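PDB 2PT5: shikimate kinase from Aquifex aeolicus, which probably catalyses the ATP-dependent phosphorylation of the 3-hydroxyl group of shikimate, a step of the chorismate pathway that leads to the aromatic amino acids. Local coordinates for residues Y29-E34 / F60-D65; M1-I6 / S18-S23; V105-C110 / D124-L129. All coordinates share one frame; numbering follows the deposited sequence.

Contact 1 (Y29-E34 / F60-D65); sequences YDVDEE and FEVLKD
The bond from Glu33 N to Asp30 OD2, 2.9 Å long, caps the start of helix 31-39, whose first turn lays Val31 and Glu34 against Val62 and Leu63 of helix 52-66. The donor comes in on the anti side of the carboxylate, 35° out of its plane. Glu33 answers from the other end of the same turn: Asp30 N gives its hydrogen to Glu33 OE2 at 3.1 Å, from above that carboxylate. The two bonds make a capping box, and Asp30 OD1 has a further hydrogen bond to Ser75 OG of the neighbouring strand 72-75.

The contact itself is apolar. Val62 CG1, set anti to its own backbone N (chi1 176°), is the branch that reaches across the gap. It meets Glu34 CB at 3.8 Å and Val31 CG1 at 4.2 Å. The other methyl of Val31, CG2, faces Leu63 CD1 at 4.3 Å, and both of these residues also rest on Ile74 of strand 72-75.

Glu34 offers only its root to helix 52-66. Its chain bends at chi2 (-50°) and carries the carboxylate away, so that OE2 lies in plane at the edge of the Tyr29 ring and forms a salt bridge with Lys37. Glu34 OE2 is also 3.0 Å from Glu33 OE2, a closeness that suggests Lys37 offsets the charge or that one of the two is protonated.

The first turn of helix 31-39 carries Asp32, predicted to bind the substrate, whose side chain touches Phe55 and Glu59 of helix 52-66. Aliphatic packing thus joins the two helices, while the capping box closes round the turn that includes Asp32 and probably steadies it.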
# COMPACT_ATOMS: atom_id res chain seq x y z
N TYR A 29 1.28 4.43 -9.93
CA TYR A 29 1.66 3.05 -10.14
C TYR A 29 1.36 2.25 -8.88
O TYR A 29 1.54 2.74 -7.76
CB TYR A 29 3.15 2.94 -10.48
CG TYR A 29 3.49 3.34 -11.89
CD1 TYR A 29 3.22 2.49 -12.95
CD2 TYR A 29 4.03 4.60 -12.16
CE1 TYR A 29 3.48 2.87 -14.26
CE2 TYR A 29 4.29 5.00 -13.48
CZ TYR A 29 4.01 4.13 -14.52
OH TYR A 29 4.23 4.50 -15.82
N ASP A 30 0.90 1.02 -9.08
CA ASP A 30 0.61 0.12 -7.99
C ASP A 30 1.57 -1.05 -8.14
O ASP A 30 1.58 -1.72 -9.17
CB ASP A 30 -0.83 -0.40 -8.08
CG ASP A 30 -1.10 -1.50 -7.08
OD1 ASP A 30 -1.10 -1.22 -5.87
OD2 ASP A 30 -1.28 -2.65 -7.51
N VAL A 31 2.36 -1.31 -7.11
CA VAL A 31 3.35 -2.39 -7.17
C VAL A 31 2.78 -3.74 -7.57
O VAL A 31 3.23 -4.34 -8.54
CB VAL A 31 4.08 -2.54 -5.82
CG1 VAL A 31 5.05 -3.73 -5.89
CG2 VAL A 31 4.81 -1.24 -5.48
N ASP A 32 1.78 -4.23 -6.83
CA ASP A 32 1.20 -5.53 -7.15
C ASP A 32 0.76 -5.64 -8.60
O ASP A 32 0.99 -6.66 -9.25
CB ASP A 32 0.03 -5.83 -6.21
CG ASP A 32 0.49 -6.33 -4.84
OD1 ASP A 32 -0.38 -6.50 -3.96
OD2 ASP A 32 1.71 -6.56 -4.64
N GLU A 33 0.12 -4.58 -9.12
CA GLU A 33 -0.34 -4.61 -10.50
C GLU A 33 0.85 -4.67 -11.46
O GLU A 33 0.79 -5.32 -12.50
CB GLU A 33 -1.22 -3.38 -10.80
CG GLU A 33 -0.64 -2.40 -11.80
CD GLU A 33 -1.23 -1.00 -11.67
OE1 GLU A 33 -2.47 -0.87 -11.55
OE2 GLU A 33 -0.43 -0.02 -11.69
N GLU A 34 1.95 -4.00 -11.10
CA GLU A 34 3.14 -4.01 -11.95
C GLU A 34 3.84 -5.36 -11.85
O GLU A 34 4.35 -5.88 -12.84
CB GLU A 34 4.10 -2.89 -11.54
CG GLU A 34 3.53 -1.51 -11.79
CD GLU A 34 2.99 -1.36 -13.20
OE1 GLU A 34 3.77 -1.56 -14.16
OE2 GLU A 34 1.79 -1.06 -13.36
N PHE A 60 9.77 -5.96 -4.07
CA PHE A 60 10.70 -4.96 -3.57
C PHE A 60 11.52 -4.44 -4.75
O PHE A 60 11.79 -3.24 -4.85
CB PHE A 60 11.61 -5.54 -2.49
CG PHE A 60 12.34 -4.50 -1.69
CD1 PHE A 60 12.09 -3.14 -1.89
CD2 PHE A 60 13.28 -4.87 -0.74
CE1 PHE A 60 12.76 -2.17 -1.16
CE2 PHE A 60 13.97 -3.90 -0.01
CZ PHE A 60 13.70 -2.55 -0.22
N GLU A 61 11.90 -5.34 -5.65
CA GLU A 61 12.66 -4.96 -6.84
C GLU A 61 11.83 -3.98 -7.65
O GLU A 61 12.33 -2.94 -8.11
CB GLU A 61 12.97 -6.18 -7.70
CG GLU A 61 13.48 -5.82 -9.10
CD GLU A 61 13.56 -7.01 -10.05
OE1 GLU A 61 13.82 -6.79 -11.25
OE2 GLU A 61 13.37 -8.16 -9.60
N VAL A 62 10.56 -4.33 -7.84
CA VAL A 62 9.65 -3.49 -8.61
C VAL A 62 9.50 -2.12 -7.95
O VAL A 62 9.40 -1.11 -8.64
CB VAL A 62 8.26 -4.16 -8.73
CG1 VAL A 62 7.30 -3.24 -9.44
CG2 VAL A 62 8.39 -5.48 -9.49
N LEU A 63 9.49 -2.10 -6.62
CA LEU A 63 9.36 -0.86 -5.89
C LEU A 63 10.53 0.05 -6.23
O LEU A 63 10.34 1.23 -6.56
CB LEU A 63 9.33 -1.11 -4.39
CG LEU A 63 9.33 0.14 -3.51
CD1 LEU A 63 8.06 0.94 -3.78
CD2 LEU A 63 9.41 -0.27 -2.03
N LYS A 64 11.74 -0.49 -6.14
CA LYS A 64 12.94 0.28 -6.44
C LYS A 64 12.94 0.80 -7.88
O LYS A 64 13.20 1.98 -8.11
CB LYS A 64 14.20 -0.55 -6.21
CG LYS A 64 14.40 -1.02 -4.77
CD LYS A 64 15.89 -1.15 -4.49
CE LYS A 64 16.19 -2.19 -3.41
NZ LYS A 64 15.86 -3.57 -3.89
N ASP A 65 12.64 -0.07 -8.84
CA ASP A 65 12.60 0.33 -10.25
C ASP A 65 11.62 1.49 -10.48
O ASP A 65 11.93 2.46 -11.18
CB ASP A 65 12.21 -0.87 -11.13
CG ASP A 65 13.28 -1.95 -11.15
OD1 ASP A 65 13.11 -2.94 -11.89
OD2 ASP A 65 14.30 -1.81 -10.43

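Contact 2 (M1-I6 / S18-S23); sequences MRIYLI and SLLSRS
Ile3 CG2 stands anti to the backbone N of its residue, and Leu20 CG does the same on the helix (chi1 -172°), so the two side chains reach toward each other tip to tip. At Leu20 the second torsion (58°) leaves CD2 extended away from CA, and this methyl makes both contacts with the strand. The setting is the strand-loop-helix unit of the P-loop kinases: strand 2-6 runs into the phosphate-binding loop, and helix 13-24 returns over one face of the parallel sheet.

Leu20 CD2 lies 4.1 Å from Ile3 CG2 and 4.4 Å from Leu5 CD2. One leucine methyl therefore rests over two residues that point to the same side of the strand, with Ile3 the nearer. The backbones stay well separated, the closest CA atoms being those of Ile3 and Ser21, 9.2 Å apart. Val97 of the adjacent strand 95-100 touches both Ile3 and Leu5, and Leu161 of helix 150-162 also packs on Ile3. Tyr4 and Ile6 turn to the other face of the sheet, where they meet helix 84-91. Leu5 lies close to the P-loop residue Lys13, predicted to bind ATP, so the Leu5 end of this packing lies next to the P-loop.

Away from the strand, polar side chains brace the helix within one turn. Ser21 OG bonds back to Ser18 O at 3.1 Å, on the same face of that carbonyl as Arg22 N. Arg22 approaches Ser18 OG side-on with two nitrogens, NE at 3.2 Å and NH2 at 3.1 Å, the oxygen tilted a little from the guanidinium plane.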
# COMPACT_ATOMS: atom_id res chain seq x y z
N MSE A 1 9.02 14.59 -6.92
CA MSE A 1 8.48 14.13 -5.61
C MSE A 1 7.93 12.72 -5.71
O MSE A 1 7.23 12.38 -6.66
CB MSE A 1 7.38 15.06 -5.15
CG MSE A 1 6.28 15.19 -6.16
SE MSE A 1 4.97 16.44 -5.57
CE MSE A 1 4.02 16.67 -7.25
N ARG A 2 8.27 11.89 -4.72
CA ARG A 2 7.81 10.51 -4.68
C ARG A 2 6.90 10.36 -3.48
O ARG A 2 7.27 10.71 -2.36
CB ARG A 2 9.00 9.55 -4.56
CG ARG A 2 10.06 9.75 -5.63
CD ARG A 2 11.07 8.63 -5.60
NE ARG A 2 12.15 8.85 -6.56
CZ ARG A 2 13.23 9.59 -6.33
NH1 ARG A 2 13.38 10.20 -5.16
NH2 ARG A 2 14.15 9.72 -7.27
N ILE A 3 5.70 9.83 -3.71
CA ILE A 3 4.73 9.64 -2.64
C ILE A 3 4.33 8.18 -2.54
O ILE A 3 3.80 7.60 -3.49
CB ILE A 3 3.48 10.49 -2.88
CG1 ILE A 3 3.86 11.97 -2.92
CG2 ILE A 3 2.45 10.22 -1.79
CD1 ILE A 3 2.75 12.86 -3.46
N TYR A 4 4.56 7.57 -1.38
CA TYR A 4 4.21 6.17 -1.21
C TYR A 4 2.98 5.98 -0.34
O TYR A 4 2.88 6.57 0.73
CB TYR A 4 5.39 5.41 -0.59
CG TYR A 4 6.66 5.51 -1.39
CD1 TYR A 4 7.59 6.52 -1.14
CD2 TYR A 4 6.94 4.59 -2.41
CE1 TYR A 4 8.78 6.62 -1.88
CE2 TYR A 4 8.12 4.68 -3.16
CZ TYR A 4 9.04 5.69 -2.89
OH TYR A 4 10.21 5.78 -3.62
N LEU A 5 2.05 5.16 -0.81
CA LEU A 5 0.84 4.89 -0.05
C LEU A 5 0.95 3.49 0.55
O LEU A 5 1.23 2.54 -0.16
CB LEU A 5 -0.40 4.98 -0.95
CG LEU A 5 -0.63 6.30 -1.69
CD1 LEU A 5 -1.98 6.22 -2.39
CD2 LEU A 5 -0.59 7.48 -0.73
N ILE A 6 0.74 3.38 1.85
CA ILE A 6 0.83 2.09 2.51
C ILE A 6 -0.40 1.84 3.38
O ILE A 6 -1.09 2.78 3.77
CB ILE A 6 2.11 2.00 3.38
CG1 ILE A 6 1.99 2.89 4.62
CG2 ILE A 6 3.31 2.46 2.57
CD1 ILE A 6 3.25 2.95 5.48
N SER A 18 -4.67 7.10 -7.52
CA SER A 18 -5.01 7.63 -8.83
C SER A 18 -5.51 9.07 -8.73
O SER A 18 -5.05 9.95 -9.46
CB SER A 18 -6.10 6.77 -9.49
OG SER A 18 -6.54 7.35 -10.71
N LEU A 19 -6.45 9.31 -7.82
CA LEU A 19 -7.00 10.65 -7.60
C LEU A 19 -5.88 11.61 -7.23
O LEU A 19 -5.79 12.73 -7.72
CB LEU A 19 -8.05 10.62 -6.47
CG LEU A 19 -9.42 9.97 -6.72
CD1 LEU A 19 -10.19 9.87 -5.41
CD2 LEU A 19 -10.23 10.78 -7.73
N LEU A 20 -5.01 11.15 -6.34
CA LEU A 20 -3.89 11.97 -5.90
C LEU A 20 -2.97 12.32 -7.07
O LEU A 20 -2.64 13.49 -7.28
CB LEU A 20 -3.09 11.22 -4.83
CG LEU A 20 -1.98 11.98 -4.11
CD1 LEU A 20 -2.54 13.22 -3.43
CD2 LEU A 20 -1.34 11.07 -3.08
N SER A 21 -2.57 11.31 -7.85
CA SER A 21 -1.66 11.55 -8.96
C SER A 21 -2.27 12.50 -9.98
O SER A 21 -1.57 13.26 -10.65
CB SER A 21 -1.29 10.24 -9.65
OG SER A 21 -2.22 9.90 -10.66
N ARG A 22 -3.59 12.47 -10.08
CA ARG A 22 -4.29 13.33 -11.02
C ARG A 22 -4.32 14.79 -10.56
O ARG A 22 -4.25 15.69 -11.39
CB ARG A 22 -5.71 12.81 -11.25
CG ARG A 22 -5.72 11.68 -12.27
CD ARG A 22 -7.13 11.28 -12.64
NE ARG A 22 -7.62 10.16 -11.83
CZ ARG A 22 -8.89 9.80 -11.77
NH1 ARG A 22 -9.81 10.47 -12.46
NH2 ARG A 22 -9.25 8.75 -11.03
N SER A 23 -4.41 15.01 -9.26
CA SER A 23 -4.43 16.37 -8.72
C SER A 23 -3.04 16.98 -8.65
O SER A 23 -2.90 18.19 -8.50
CB SER A 23 -5.03 16.38 -7.32
OG SER A 23 -4.16 15.73 -6.42

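Contact 3 (V105-C110 / D124-L129); sequences VFLERC and DEIKNL
Ile126 reaches from the residue just before helix 127-137 to Phe106 and Leu107 of helix 103-109. Its CB is still 4.8 Å from the nearest ring atom, Phe106 CE2. CG1 leaves CB between the backbone N and the carbonyl carbon (chi1 68°) and comes within 4.5 Å of Phe106 CE2. From there chi2 (-170°) keeps the chain extended, which carries CD1 into the notch between the two partners: CD1 is 3.8 Å from Leu107 CD1 and 4.2 Å from Phe106 CE2, and it approaches the ring obliquely.

The 13 residues between the segments, without helix or strand, probably form the lid, the loop that in shikimate kinases closes over the active site, and hold Arg116, predicted to bind ATP. Ile126 thus joins the chain leaving this loop to the helix entering it.

The Phe106 ring also meets the rings of Phe130 and Phe8. Leu107 turns its end toward Ile126. One helical turn on from Phe106, Cys110 N bonds to Phe106 O at 2.8 Å, and Cys110 SG forms a disulfide with Cys10 of the P-loop.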
# COMPACT_ATOMS: atom_id res chain seq x y z
N VAL A 105 -13.44 -1.98 10.11
CA VAL A 105 -13.57 -1.65 8.69
C VAL A 105 -12.79 -2.68 7.86
O VAL A 105 -13.26 -3.16 6.83
CB VAL A 105 -13.02 -0.25 8.38
CG1 VAL A 105 -12.95 -0.03 6.87
CG2 VAL A 105 -13.93 0.81 9.02
N PHE A 106 -11.59 -2.98 8.33
CA PHE A 106 -10.70 -3.96 7.71
C PHE A 106 -11.44 -5.27 7.55
O PHE A 106 -11.46 -5.88 6.47
CB PHE A 106 -9.48 -4.15 8.63
CG PHE A 106 -8.66 -5.38 8.33
CD1 PHE A 106 -7.77 -5.39 7.26
CD2 PHE A 106 -8.74 -6.50 9.15
CE1 PHE A 106 -6.96 -6.50 7.01
CE2 PHE A 106 -7.94 -7.61 8.91
CZ PHE A 106 -7.05 -7.61 7.85
N LEU A 107 -12.08 -5.70 8.63
CA LEU A 107 -12.82 -6.95 8.66
C LEU A 107 -13.95 -6.99 7.65
O LEU A 107 -14.18 -8.01 7.01
CB LEU A 107 -13.37 -7.15 10.07
CG LEU A 107 -12.99 -8.39 10.87
CD1 LEU A 107 -11.59 -8.86 10.54
CD2 LEU A 107 -13.13 -8.06 12.35
N GLU A 108 -14.67 -5.88 7.51
CA GLU A 108 -15.79 -5.84 6.58
C GLU A 108 -15.41 -5.59 5.11
O GLU A 108 -16.18 -5.93 4.22
CB GLU A 108 -16.83 -4.80 7.06
CG GLU A 108 -16.31 -3.39 7.23
CD GLU A 108 -17.11 -2.58 8.26
OE1 GLU A 108 -16.90 -1.35 8.34
OE2 GLU A 108 -17.94 -3.18 8.98
N ARG A 109 -14.23 -5.04 4.86
CA ARG A 109 -13.82 -4.76 3.47
C ARG A 109 -12.77 -5.70 2.89
O ARG A 109 -12.81 -6.01 1.70
CB ARG A 109 -13.29 -3.33 3.35
CG ARG A 109 -14.27 -2.20 3.66
CD ARG A 109 -13.59 -0.84 3.46
NE ARG A 109 -14.42 0.28 3.92
CZ ARG A 109 -14.09 1.56 3.80
NH1 ARG A 109 -12.95 1.92 3.21
NH2 ARG A 109 -14.90 2.50 4.27
N CYS A 110 -11.82 -6.14 3.71
CA CYS A 110 -10.74 -7.00 3.23
C CYS A 110 -11.10 -8.48 3.01
O CYS A 110 -12.13 -8.97 3.47
CB CYS A 110 -9.54 -6.89 4.18
SG CYS A 110 -8.36 -5.51 3.90
N ASP A 124 -8.65 -15.33 15.08
CA ASP A 124 -7.25 -15.49 15.45
C ASP A 124 -6.33 -15.68 14.25
O ASP A 124 -5.12 -15.46 14.32
CB ASP A 124 -7.11 -16.67 16.41
CG ASP A 124 -8.01 -16.53 17.63
OD1 ASP A 124 -7.82 -15.57 18.41
OD2 ASP A 124 -8.92 -17.37 17.80
N GLU A 125 -6.93 -16.08 13.13
CA GLU A 125 -6.20 -16.30 11.89
C GLU A 125 -5.62 -14.99 11.34
O GLU A 125 -4.62 -15.02 10.61
CB GLU A 125 -7.15 -16.90 10.85
CG GLU A 125 -6.50 -17.85 9.84
CD GLU A 125 -6.36 -19.26 10.39
OE1 GLU A 125 -7.38 -19.81 10.84
OE2 GLU A 125 -5.24 -19.81 10.36
N ILE A 126 -6.22 -13.85 11.69
CA ILE A 126 -5.77 -12.55 11.16
C ILE A 126 -5.69 -11.37 12.14
O ILE A 126 -5.30 -10.27 11.73
CB ILE A 126 -6.68 -12.10 10.00
CG1 ILE A 126 -8.07 -11.78 10.55
CG2 ILE A 126 -6.75 -13.18 8.93
CD1 ILE A 126 -9.13 -11.55 9.49
N LYS A 127 -6.07 -11.55 13.40
CA LYS A 127 -6.02 -10.41 14.33
C LYS A 127 -4.60 -9.96 14.65
O LYS A 127 -4.31 -8.76 14.68
CB LYS A 127 -6.75 -10.76 15.64
CG LYS A 127 -6.84 -9.59 16.61
CD LYS A 127 -7.89 -9.81 17.70
CE LYS A 127 -7.65 -11.09 18.50
NZ LYS A 127 -6.38 -11.06 19.29
N ASN A 128 -3.71 -10.91 14.87
CA ASN A 128 -2.32 -10.59 15.19
C ASN A 128 -1.60 -9.94 14.00
O ASN A 128 -0.81 -9.00 14.18
CB ASN A 128 -1.59 -11.87 15.62
CG ASN A 128 -0.20 -11.60 16.18
OD1 ASN A 128 0.77 -11.46 15.43
ND2 ASN A 128 -0.10 -11.51 17.50
N LEU A 129 -1.87 -10.44 12.80
CA LEU A 129 -1.23 -9.90 11.61
C LEU A 129 -1.69 -8.46 11.39
O LEU A 129 -0.89 -7.58 11.07
CB LEU A 129 -1.55 -10.78 10.39
CG LEU A 129 -0.66 -10.61 9.16
CD1 LEU A 129 0.81 -10.74 9.56
CD2 LEU A 129 -1.02 -11.66 8.11

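How the contacts relate
From the N terminus, contact 2 is the first to close: strand 2-6 leads into the P-loop, and helix 13-24 comes back onto the strand. The chain then runs to the edge strand 28-30, and contact 1 closes the largely helical excursion between helix 31-39 and helix 52-66. Contact 3 follows much later, pinching the base of the probable lid between helices 103-109 and 127-137. The three lie in series, neither nested nor crossed. Contacts 1 and 2 reach the same sheet and touch, Leu63 CD1 lying 3.8 Å from Tyr4 CE2. Contact 3 lies across the chain's centre, its nearest atoms about 11 Å from either, although a disulfide ties it to the P-loop.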